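PDB 6JUD: tyrosinase from Aspergillus oryzae, which probably uses a pair of copper ions and molecular oxygen to oxidise L-tyrosine and L-dopa to L-dopaquinone, a step of melanin biosynthesis. Local coordinates for residues D28-Q33 and L170-T175. The protein carries 2 engineered substitutions. Sequence-based numbering, arbitrary orientation.
Sequences DWYLEQ and LPILVT
Tyr30 projects from helix 26-31 and rests on the surface made by Leu173 and Ile172, both on one side of its ring plane. Leu173 supplies the larger share: its CG lies 3.6 Å from Tyr30 CD1 and 4.1 Å from the ring centroid, 29° off the ring normal, an off-centre CH-pi contact. Its two methyls then diverge, CD2 following the Tyr30 ring to CE1 while CD1 fills the corner between that ring and the indole edge of Trp29. There CD1 lies in the indole plane, 3.8 Å from Trp29 CZ3. Ile172 CG2 approaches Tyr30 CE2 obliquely, at 3.9 Å. The other arm of Ile172 reaches Leu31, where its CD1 packs against CG at 3.9 Å and is about as close to CD2. The branching of Ile172 explains this division: CG2 is anti to its backbone N, whereas CG1, anti to the carbonyl carbon (chi1 -61°), carries CD1 toward Leu31.

Each segment is also braced internally. Gln33 folds back so that NE2 sits over the centre of one indole face of Trp29 while donating to Trp29 O at 3.1 Å, nearly straight at 167°. Within 170-175, Ile172 O takes bonds from both Thr175 N and Thr175 OG1, tying down the 3-10 turn. Leu43 of helix 41-55 touches Trp29, Tyr30 and Leu173.

This is structural packing away from the copper sites, joining helix 26-31 to the central-domain loop before strand 178-182. No hydrogen bond joins the two segments, so apolar shape carries their packing, though Asp27 OD1 bonds Ile172 N just beyond. Polar ends find partners outside: Trp29 NE1 bonds Gln42, and Tyr30 OH bonds Asp249 of the second subunit, tying the helix to it; the loop meets that subunit by packing, Ile172 on its Asn247.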
loop_
_atom_site.group_PDB
_atom_site.type_symbol
_atom_site.label_atom_id
_atom_site.label_comp_id
_atom_site.label_asym_id
_atom_site.label_seq_id
_atom_site.Cartn_x
_atom_site.Cartn_y
_atom_site.Cartn_z
ATOM N N ASP B 28 -5.786 21.044 6.901
ATOM C CA ASP B 28 -6.335 21.906 7.945
ATOM C C ASP B 28 -7.859 21.809 8.000
ATOM O O ASP B 28 -8.438 21.762 9.089
ATOM C CB ASP B 28 -5.939 23.361 7.733
ATOM C CG ASP B 28 -4.441 23.585 7.813
ATOM O OD1 ASP B 28 -3.753 22.880 8.575
ATOM O OD2 ASP B 28 -3.956 24.485 7.102
ATOM N N TRP B 29 -8.461 21.782 6.822
ATOM C CA TRP B 29 -9.920 21.697 6.687
ATOM C C TRP B 29 -10.429 20.399 7.300
ATOM O O TRP B 29 -11.472 20.362 7.955
ATOM C CB TRP B 29 -10.286 21.806 5.210
ATOM C CG TRP B 29 -11.717 21.608 4.826
ATOM C CD1 TRP B 29 -12.727 22.531 4.911
ATOM C CD2 TRP B 29 -12.313 20.423 4.283
ATOM N NE1 TRP B 29 -13.911 21.995 4.463
ATOM C CE2 TRP B 29 -13.678 20.698 4.074
ATOM C CE3 TRP B 29 -11.814 19.155 3.964
ATOM C CZ2 TRP B 29 -14.561 19.752 3.555
ATOM C CZ3 TRP B 29 -12.691 18.220 3.449
ATOM C CH2 TRP B 29 -14.047 18.520 3.246
ATOM N N TYR B 30 -9.677 19.322 7.060
ATOM C CA TYR B 30 -10.090 18.025 7.589
ATOM C C TYR B 30 -9.905 17.999 9.101
ATOM O O TYR B 30 -10.765 17.562 9.868
ATOM C CB TYR B 30 -9.323 16.872 6.915
ATOM C CG TYR B 30 -9.788 15.559 7.534
ATOM C CD1 TYR B 30 -11.090 15.121 7.313
ATOM C CD2 TYR B 30 -8.962 14.807 8.361
ATOM C CE1 TYR B 30 -11.550 13.941 7.874
ATOM C CE2 TYR B 30 -9.422 13.632 8.927
ATOM C CZ TYR B 30 -10.709 13.203 8.681
ATOM O OH TYR B 30 -11.161 12.032 9.255
ATOM N N LEU B 31 -8.744 18.485 9.537
ATOM C CA LEU B 31 -8.442 18.429 10.960
ATOM C C LEU B 31 -9.426 19.240 11.781
ATOM O O LEU B 31 -9.687 18.875 12.933
ATOM C CB LEU B 31 -7.004 18.890 11.223
ATOM C CG LEU B 31 -5.942 17.851 10.843
ATOM C CD1 LEU B 31 -4.570 18.487 10.713
ATOM C CD2 LEU B 31 -5.935 16.702 11.850
ATOM N N GLU B 32 -10.003 20.312 11.228
ATOM C CA GLU B 32 -10.948 21.073 12.062
ATOM C C GLU B 32 -12.319 20.410 12.016
ATOM O O GLU B 32 -13.289 20.863 12.621
ATOM C CB GLU B 32 -11.025 22.544 11.708
ATOM C CG GLU B 32 -11.259 22.961 10.271
ATOM C CD GLU B 32 -10.777 24.387 10.035
ATOM O OE1 GLU B 32 -10.390 25.028 11.040
ATOM O OE2 GLU B 32 -10.780 24.864 8.884
ATOM N N GLN B 33 -12.387 19.278 11.306
ATOM C CA GLN B 33 -13.653 18.556 11.272
ATOM C C GLN B 33 -13.554 17.130 11.805
ATOM O O GLN B 33 -14.611 16.645 12.233
ATOM C CB GLN B 33 -14.222 18.539 9.849
ATOM C CG GLN B 33 -14.714 19.932 9.449
ATOM C CD GLN B 33 -15.307 19.847 8.051
ATOM O OE1 GLN B 33 -16.521 19.793 7.892
ATOM N NE2 GLN B 33 -14.414 19.793 7.077
ATOM N N LEU B 170 1.041 13.183 1.326
ATOM C CA LEU B 170 -0.296 13.187 0.739
ATOM C C LEU B 170 -1.296 13.607 1.810
ATOM O O LEU B 170 -1.056 13.369 3.003
ATOM C CB LEU B 170 -0.634 11.802 0.211
ATOM C CG LEU B 170 -0.146 11.417 -1.188
ATOM C CD1 LEU B 170 1.346 11.627 -1.341
ATOM C CD2 LEU B 170 -0.500 9.961 -1.497
ATOM N N PRO B 171 -2.398 14.218 1.420
ATOM C CA PRO B 171 -3.382 14.647 2.428
ATOM C C PRO B 171 -3.876 13.476 3.268
ATOM O O PRO B 171 -4.079 12.358 2.804
ATOM C CB PRO B 171 -4.548 15.163 1.585
ATOM C CG PRO B 171 -3.934 15.520 0.276
ATOM C CD PRO B 171 -2.826 14.530 0.049
ATOM N N ILE B 172 -4.130 13.740 4.549
ATOM C CA ILE B 172 -4.730 12.735 5.411
ATOM C C ILE B 172 -5.925 12.039 4.773
ATOM O O ILE B 172 -6.012 10.809 4.759
ATOM C CB ILE B 172 -5.185 13.394 6.728
ATOM C CG1 ILE B 172 -4.047 14.015 7.533
ATOM C CG2 ILE B 172 -5.941 12.368 7.569
ATOM C CD1 ILE B 172 -4.476 15.001 8.598
ATOM N N LEU B 173 -6.866 12.821 4.257
ATOM C CA LEU B 173 -8.086 12.274 3.683
ATOM C C LEU B 173 -7.833 11.353 2.494
ATOM O O LEU B 173 -8.593 10.407 2.280
ATOM C CB LEU B 173 -9.002 13.399 3.199
ATOM C CG LEU B 173 -10.203 13.728 4.064
ATOM C CD1 LEU B 173 -10.990 14.857 3.403
ATOM C CD2 LEU B 173 -11.070 12.496 4.293
ATOM N N VAL B 174 -6.800 11.657 1.708
ATOM C CA VAL B 174 -6.509 10.821 0.533
ATOM C C VAL B 174 -6.055 9.438 0.962
ATOM O O VAL B 174 -6.153 8.466 0.203
ATOM C CB VAL B 174 -5.487 11.547 -0.362
ATOM C CG1 VAL B 174 -4.823 10.645 -1.375
ATOM C CG2 VAL B 174 -6.189 12.707 -1.075
ATOM N N THR B 175 -5.575 9.305 2.209
ATOM C CA THR B 175 -5.062 8.023 2.666
ATOM C C THR B 175 -6.044 7.206 3.494
ATOM O O THR B 175 -5.684 6.159 4.046
ATOM C CB THR B 175 -3.765 8.223 3.488
ATOM O OG1 THR B 175 -4.062 8.845 4.744
ATOM C CG2 THR B 175 -2.801 9.119 2.722
#